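Local coordinates for conserved hypothetical protein (Streptococcus pneumoniae, PDB 2GK4) that probably acts in pantothenate and coenzyme A metabolism, as a Rossmann-like member of the DNA/pantothenate metabolism flavoprotein family, at residues Leu75-Ile89 with Ile144-Ile158. Sequence-based numbering, arbitrary orientation.
Sequences LIEMQERVQDYQVLI and IISLVKEWNPTIHLI
Trp151 lays one face of its indole against helix 75-81, with Gln79 CA over the six-membered ring, 3.8 Å from its centroid, in a CH-pi contact. Met78 CB reaches Trp151 CZ3 from the same side at 3.6 Å, while Leu75 CD1, in one of two conformers, meets the ring edge. Leu147 CB lies over the opposite face, toward its rim. A water accepts from Trp151 NE1; its link to Gln79 NE2 is doubtful.

Deeper in, Leu88 CD2 touches both Val148 CG2 and Leu157 CD1, 3.7 Å from each; CG anti to the backbone N (chi1 168°) carries the branch toward Val148. Its CB touches Ile155 CD1, which also packs on Val82 CG1. Where helix 145-151 ends, Asn152 ND2 donates to Val82 O at 2.9 Å in a nearly straight bond, and its OD1 accepts from Thr154 N in an Asx turn. Strands 87-89 and 156-158 then pair in parallel, with Leu88 N bonded to His156 O and Leu88 O to Ile158 N.

Two helix-strand units, separated in sequence by strands 97-104 and 133-140, thus lie side by side in an alpha-beta-alpha sandwich, helices inclined by 18°; strand 5-9 flanks strand 87-90, and strand 186-191 follows strand 156-163.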
loop_
_atom_site.group_PDB
_atom_site.type_symbol
_atom_site.label_atom_id
_atom_site.label_comp_id
_atom_site.label_asym_id
_atom_site.label_seq_id
_atom_site.Cartn_x
_atom_site.Cartn_y
_atom_site.Cartn_z
ATOM N N LEU A 75 -0.415 17.780 -4.805
ATOM C CA LEU A 75 -0.302 19.244 -4.709
ATOM C C LEU A 75 0.321 19.838 -5.980
ATOM O O LEU A 75 -0.175 20.815 -6.544
ATOM C CB LEU A 75 0.544 19.601 -3.472
ATOM C CG LEU A 75 0.844 21.093 -3.248
ATOM C CD1 LEU A 75 -0.446 21.880 -2.948
ATOM C CD2 LEU A 75 1.849 21.253 -2.110
ATOM N N ILE A 76 1.414 19.231 -6.437
ATOM C CA ILE A 76 2.114 19.698 -7.622
ATOM C C ILE A 76 1.246 19.574 -8.895
ATOM O O ILE A 76 1.193 20.493 -9.720
ATOM C CB ILE A 76 3.441 18.935 -7.757
ATOM C CG1 ILE A 76 4.363 19.345 -6.601
ATOM C CG2 ILE A 76 4.079 19.114 -9.158
ATOM C CD1 ILE A 76 5.519 18.344 -6.418
ATOM N N GLU A 77 0.557 18.449 -9.054
ATOM C CA GLU A 77 -0.322 18.266 -10.235
ATOM C C GLU A 77 -1.453 19.269 -10.285
ATOM O O GLU A 77 -1.785 19.816 -11.355
ATOM C CB GLU A 77 -0.932 16.856 -10.280
ATOM C CG GLU A 77 0.078 15.777 -10.576
ATOM C CD GLU A 77 0.776 15.915 -11.928
ATOM O OE1 GLU A 77 1.977 15.581 -11.981
ATOM O OE2 GLU A 77 0.135 16.317 -12.927
HETATM N N MSE A 78 -2.058 19.528 -9.130
HETATM C CA MSE A 78 -3.209 20.454 -9.081
HETATM C C MSE A 78 -2.736 21.865 -9.379
HETATM O O MSE A 78 -3.370 22.614 -10.133
HETATM C CB MSE A 78 -3.838 20.454 -7.691
HETATM C CG MSE A 78 -4.561 19.180 -7.315
HETATM SE SE MSE A 78 -6.099 18.719 -8.442
HETATM C CE MSE A 78 -5.157 17.587 -9.602
ATOM N N GLN A 79 -1.625 22.244 -8.755
ATOM C CA GLN A 79 -1.100 23.593 -8.958
ATOM C C GLN A 79 -0.732 23.823 -10.428
ATOM O O GLN A 79 -0.949 24.920 -10.974
ATOM C CB GLN A 79 0.087 23.765 -8.015
ATOM C CG GLN A 79 1.127 24.693 -8.396
ATOM C CD GLN A 79 2.250 24.588 -7.399
ATOM O OE1 GLN A 79 3.175 23.761 -7.550
ATOM N NE2 GLN A 79 2.137 25.358 -6.317
ATOM N N GLU A 80 -0.177 22.791 -11.060
ATOM C CA GLU A 80 0.189 22.839 -12.470
ATOM C C GLU A 80 -1.009 22.807 -13.425
ATOM O O GLU A 80 -0.990 23.490 -14.447
ATOM C CB GLU A 80 1.177 21.709 -12.815
ATOM C CG GLU A 80 2.650 22.139 -12.770
ATOM C CD GLU A 80 3.667 20.990 -12.608
ATOM O OE1 GLU A 80 3.361 19.816 -12.922
ATOM O OE2 GLU A 80 4.802 21.276 -12.162
ATOM N N ARG A 81 -2.040 22.015 -13.108
ATOM C CA ARG A 81 -3.150 21.771 -14.065
ATOM C C ARG A 81 -4.437 22.547 -13.890
ATOM O O ARG A 81 -5.166 22.746 -14.864
ATOM C CB ARG A 81 -3.494 20.286 -14.146
ATOM C CG ARG A 81 -2.327 19.453 -14.629
ATOM C CD ARG A 81 -2.729 18.016 -14.798
ATOM N NE ARG A 81 -1.539 17.172 -14.768
ATOM C CZ ARG A 81 -0.948 16.684 -15.851
ATOM N NH1 ARG A 81 0.137 15.933 -15.725
ATOM N NH2 ARG A 81 -1.440 16.946 -17.057
ATOM N N VAL A 82 -4.741 22.964 -12.664
ATOM C CA VAL A 82 -6.091 23.467 -12.411
ATOM C C VAL A 82 -6.442 24.661 -13.299
ATOM O O VAL A 82 -7.591 24.800 -13.716
ATOM C CB VAL A 82 -6.314 23.716 -10.921
ATOM C CG1 VAL A 82 -7.448 24.666 -10.677
ATOM C CG2 VAL A 82 -6.587 22.373 -10.229
ATOM N N GLN A 83 -5.452 25.504 -13.586
ATOM C CA GLN A 83 -5.654 26.686 -14.433
ATOM C C GLN A 83 -6.129 26.317 -15.847
ATOM O O GLN A 83 -6.688 27.153 -16.561
ATOM C CB GLN A 83 -4.349 27.487 -14.522
ATOM C CG GLN A 83 -3.212 26.705 -15.205
ATOM C CD GLN A 83 -1.846 27.344 -15.080
ATOM O OE1 GLN A 83 -1.713 28.573 -15.088
ATOM N NE2 GLN A 83 -0.804 26.502 -15.003
ATOM N N ASP A 84 -5.892 25.069 -16.248
ATOM C CA ASP A 84 -6.120 24.631 -17.624
ATOM C C ASP A 84 -7.446 23.904 -17.850
ATOM O O ASP A 84 -7.791 23.591 -19.010
ATOM C CB ASP A 84 -4.983 23.714 -18.066
ATOM C CG ASP A 84 -3.680 24.458 -18.294
ATOM O OD1 ASP A 84 -3.696 25.668 -18.652
ATOM O OD2 ASP A 84 -2.629 23.822 -18.100
ATOM N N TYR A 85 -8.165 23.622 -16.764
ATOM C CA TYR A 85 -9.429 22.844 -16.818
ATOM C C TYR A 85 -10.587 23.690 -16.337
ATOM O O TYR A 85 -10.397 24.625 -15.561
ATOM C CB TYR A 85 -9.295 21.501 -16.035
ATOM C CG TYR A 85 -8.318 20.597 -16.778
ATOM C CD1 TYR A 85 -6.943 20.763 -16.629
ATOM C CD2 TYR A 85 -8.780 19.655 -17.695
ATOM C CE1 TYR A 85 -6.039 19.982 -17.360
ATOM C CE2 TYR A 85 -7.875 18.872 -18.454
ATOM C CZ TYR A 85 -6.516 19.045 -18.273
ATOM O OH TYR A 85 -5.610 18.297 -19.020
ATOM N N GLN A 86 -11.791 23.355 -16.801
ATOM C CA GLN A 86 -12.992 24.127 -16.469
ATOM C C GLN A 86 -13.829 23.470 -15.348
ATOM O O GLN A 86 -14.702 24.104 -14.715
ATOM C CB GLN A 86 -13.849 24.303 -17.702
ATOM C CG GLN A 86 -13.257 25.264 -18.751
ATOM C CD GLN A 86 -11.987 24.725 -19.372
ATOM O OE1 GLN A 86 -11.988 23.648 -19.980
ATOM N NE2 GLN A 86 -10.885 25.457 -19.200
ATOM N N VAL A 87 -13.546 22.197 -15.102
ATOM C CA VAL A 87 -14.200 21.455 -14.025
ATOM C C VAL A 87 -13.174 20.571 -13.350
ATOM O O VAL A 87 -12.324 19.985 -14.028
ATOM C CB VAL A 87 -15.339 20.549 -14.589
ATOM C CG1 VAL A 87 -15.998 19.710 -13.449
ATOM C CG2 VAL A 87 -16.354 21.385 -15.337
ATOM N N LEU A 88 -13.258 20.492 -12.021
ATOM C CA LEU A 88 -12.476 19.501 -11.232
ATOM C C LEU A 88 -13.455 18.600 -10.452
ATOM O O LEU A 88 -14.259 19.079 -9.659
ATOM C CB LEU A 88 -11.493 20.202 -10.263
ATOM C CG LEU A 88 -10.856 19.285 -9.206
ATOM C CD1 LEU A 88 -10.044 18.125 -9.874
ATOM C CD2 LEU A 88 -9.954 20.100 -8.287
ATOM N N ILE A 89 -13.349 17.292 -10.680
ATOM C CA ILE A 89 -14.091 16.317 -9.924
ATOM C C ILE A 89 -13.100 15.584 -9.067
ATOM O O ILE A 89 -12.360 14.727 -9.549
ATOM C CB ILE A 89 -14.890 15.334 -10.834
ATOM C CG1 ILE A 89 -15.830 16.106 -11.728
ATOM C CG2 ILE A 89 -15.597 14.269 -9.971
ATOM C CD1 ILE A 89 -16.504 15.206 -12.833
ATOM N N ILE A 144 -4.778 21.340 0.040
ATOM C CA ILE A 144 -4.706 21.290 -1.417
ATOM C C ILE A 144 -6.018 21.775 -2.018
ATOM O O ILE A 144 -6.050 22.762 -2.741
ATOM C CB ILE A 144 -4.378 19.852 -1.956
ATOM C CG1 ILE A 144 -2.992 19.406 -1.510
ATOM C CG2 ILE A 144 -4.426 19.812 -3.492
ATOM C CD1 ILE A 144 -2.652 17.903 -1.828
ATOM N N ILE A 145 -7.102 21.054 -1.744
ATOM C CA ILE A 145 -8.383 21.395 -2.374
ATOM C C ILE A 145 -8.827 22.821 -2.059
ATOM O O ILE A 145 -9.384 23.520 -2.926
ATOM C CB ILE A 145 -9.421 20.330 -2.066
ATOM C CG1 ILE A 145 -8.868 18.981 -2.572
ATOM C CG2 ILE A 145 -10.796 20.617 -2.738
ATOM C CD1 ILE A 145 -8.522 18.970 -4.111
ATOM N N SER A 146 -8.539 23.289 -0.847
ATOM C CA SER A 146 -8.903 24.673 -0.500
ATOM C C SER A 146 -8.125 25.722 -1.300
ATOM O O SER A 146 -8.478 26.915 -1.274
ATOM C CB SER A 146 -8.769 24.906 1.003
ATOM O OG SER A 146 -7.410 24.897 1.399
ATOM N N LEU A 147 -7.072 25.298 -2.020
ATOM C CA LEU A 147 -6.313 26.185 -2.916
ATOM C C LEU A 147 -6.849 26.225 -4.339
ATOM O O LEU A 147 -6.467 27.094 -5.123
ATOM C CB LEU A 147 -4.835 25.769 -2.989
ATOM C CG LEU A 147 -4.111 25.812 -1.640
ATOM C CD1 LEU A 147 -2.671 25.391 -1.793
ATOM C CD2 LEU A 147 -4.201 27.226 -1.095
ATOM N N VAL A 148 -7.713 25.274 -4.681
ATOM C CA VAL A 148 -8.145 25.142 -6.065
ATOM C C VAL A 148 -8.738 26.428 -6.619
ATOM O O VAL A 148 -8.363 26.883 -7.713
ATOM C CB VAL A 148 -9.121 23.952 -6.236
ATOM C CG1 VAL A 148 -9.888 24.083 -7.565
ATOM C CG2 VAL A 148 -8.347 22.639 -6.167
ATOM N N LYS A 149 -9.667 27.002 -5.859
ATOM C CA LYS A 149 -10.373 28.210 -6.284
ATOM C C LYS A 149 -9.531 29.480 -6.198
ATOM O O LYS A 149 -10.002 30.560 -6.549
ATOM C CB LYS A 149 -11.671 28.370 -5.483
ATOM C CG LYS A 149 -12.763 27.421 -5.901
ATOM C CD LYS A 149 -13.350 27.739 -7.286
ATOM C CE LYS A 149 -14.705 28.434 -7.190
ATOM N NZ LYS A 149 -15.366 28.588 -8.525
ATOM N N GLU A 150 -8.292 29.338 -5.736
ATOM C CA GLU A 150 -7.284 30.398 -5.786
ATOM C C GLU A 150 -6.420 30.261 -7.038
ATOM O O GLU A 150 -6.121 31.256 -7.715
ATOM C CB GLU A 150 -6.414 30.341 -4.519
ATOM C CG GLU A 150 -7.008 31.006 -3.268
ATOM C CD GLU A 150 -8.465 30.654 -2.963
ATOM O OE1 GLU A 150 -8.859 29.467 -3.089
ATOM O OE2 GLU A 150 -9.223 31.577 -2.568
ATOM N N TRP A 151 -6.003 29.031 -7.346
ATOM C CA TRP A 151 -5.346 28.726 -8.635
ATOM C C TRP A 151 -6.228 28.999 -9.841
ATOM O O TRP A 151 -5.748 29.445 -10.888
ATOM C CB TRP A 151 -4.948 27.247 -8.710
ATOM C CG TRP A 151 -3.838 26.863 -7.792
ATOM C CD1 TRP A 151 -2.663 27.517 -7.607
ATOM C CD2 TRP A 151 -3.764 25.669 -6.994
ATOM N NE1 TRP A 151 -1.868 26.828 -6.705
ATOM C CE2 TRP A 151 -2.521 25.695 -6.313
ATOM C CE3 TRP A 151 -4.627 24.597 -6.784
ATOM C CZ2 TRP A 151 -2.130 24.694 -5.415
ATOM C CZ3 TRP A 151 -4.242 23.592 -5.902
ATOM C CH2 TRP A 151 -3.001 23.648 -5.234
ATOM N N ASN A 152 -7.515 28.695 -9.727
ATOM C CA ASN A 152 -8.434 28.978 -10.828
ATOM C C ASN A 152 -9.800 29.374 -10.259
ATOM O O ASN A 152 -10.618 28.507 -9.956
ATOM C CB ASN A 152 -8.554 27.760 -11.759
ATOM C CG ASN A 152 -9.417 28.027 -12.990
ATOM O OD1 ASN A 152 -10.052 29.073 -13.110
ATOM N ND2 ASN A 152 -9.445 27.059 -13.916
ATOM N N PRO A 153 -10.030 30.689 -10.058
ATOM C CA PRO A 153 -11.286 31.166 -9.476
ATOM C C PRO A 153 -12.548 30.780 -10.209
ATOM O O PRO A 153 -13.601 30.716 -9.588
ATOM C CB PRO A 153 -11.122 32.698 -9.502
ATOM C CG PRO A 153 -9.652 32.887 -9.355
ATOM C CD PRO A 153 -9.098 31.805 -10.287
ATOM N N THR A 154 -12.471 30.544 -11.511
ATOM C CA THR A 154 -13.676 30.238 -12.265
ATOM C C THR A 154 -13.910 28.740 -12.495
ATOM O O THR A 154 -14.899 28.354 -13.112
ATOM C CB THR A 154 -13.700 30.920 -13.648
ATOM O OG1 THR A 154 -12.536 30.544 -14.387
ATOM C CG2 THR A 154 -13.764 32.469 -13.526
ATOM N N ILE A 155 -13.020 27.890 -12.021
ATOM C CA ILE A 155 -13.222 26.444 -12.186
ATOM C C ILE A 155 -14.462 25.967 -11.405
ATOM O O ILE A 155 -14.790 26.506 -10.341
ATOM C CB ILE A 155 -11.947 25.634 -11.809
ATOM C CG1 ILE A 155 -11.974 24.246 -12.481
ATOM C CG2 ILE A 155 -11.762 25.565 -10.271
ATOM C CD1 ILE A 155 -10.732 23.413 -12.214
ATOM N N HIS A 156 -15.196 25.000 -11.951
ATOM C CA HIS A 156 -16.301 24.398 -11.210
ATOM C C HIS A 156 -15.738 23.258 -10.365
ATOM O O HIS A 156 -15.232 22.283 -10.921
ATOM C CB HIS A 156 -17.356 23.901 -12.192
ATOM C CG HIS A 156 -17.978 25.007 -12.991
ATOM N ND1 HIS A 156 -18.703 26.018 -12.404
ATOM C CD2 HIS A 156 -17.937 25.289 -14.315
ATOM C CE1 HIS A 156 -19.104 26.867 -13.335
ATOM N NE2 HIS A 156 -18.654 26.445 -14.504
ATOM N N LEU A 157 -15.773 23.420 -9.037
ATOM C CA LEU A 157 -15.147 22.462 -8.127
ATOM C C LEU A 157 -16.174 21.507 -7.539
ATOM O O LEU A 157 -17.096 21.923 -6.826
ATOM C CB LEU A 157 -14.430 23.171 -6.997
ATOM C CG LEU A 157 -13.870 22.362 -5.836
ATOM C CD1 LEU A 157 -12.935 21.241 -6.353
ATOM C CD2 LEU A 157 -13.109 23.356 -4.902
ATOM N N ILE A 158 -15.967 20.228 -7.787
ATOM C CA ILE A 158 -16.835 19.207 -7.261
ATOM C C ILE A 158 -16.010 18.300 -6.383
ATOM O O ILE A 158 -14.984 17.740 -6.810
ATOM C CB ILE A 158 -17.530 18.388 -8.386
ATOM C CG1 ILE A 158 -18.428 19.320 -9.206
ATOM C CG2 ILE A 158 -18.312 17.233 -7.744
ATOM C CD1 ILE A 158 -18.630 18.917 -10.654
HETATM O O HOH W 1 0.809 27.459 -6.340
HETATM O O HOH W 2 -14.849 26.772 -15.569
#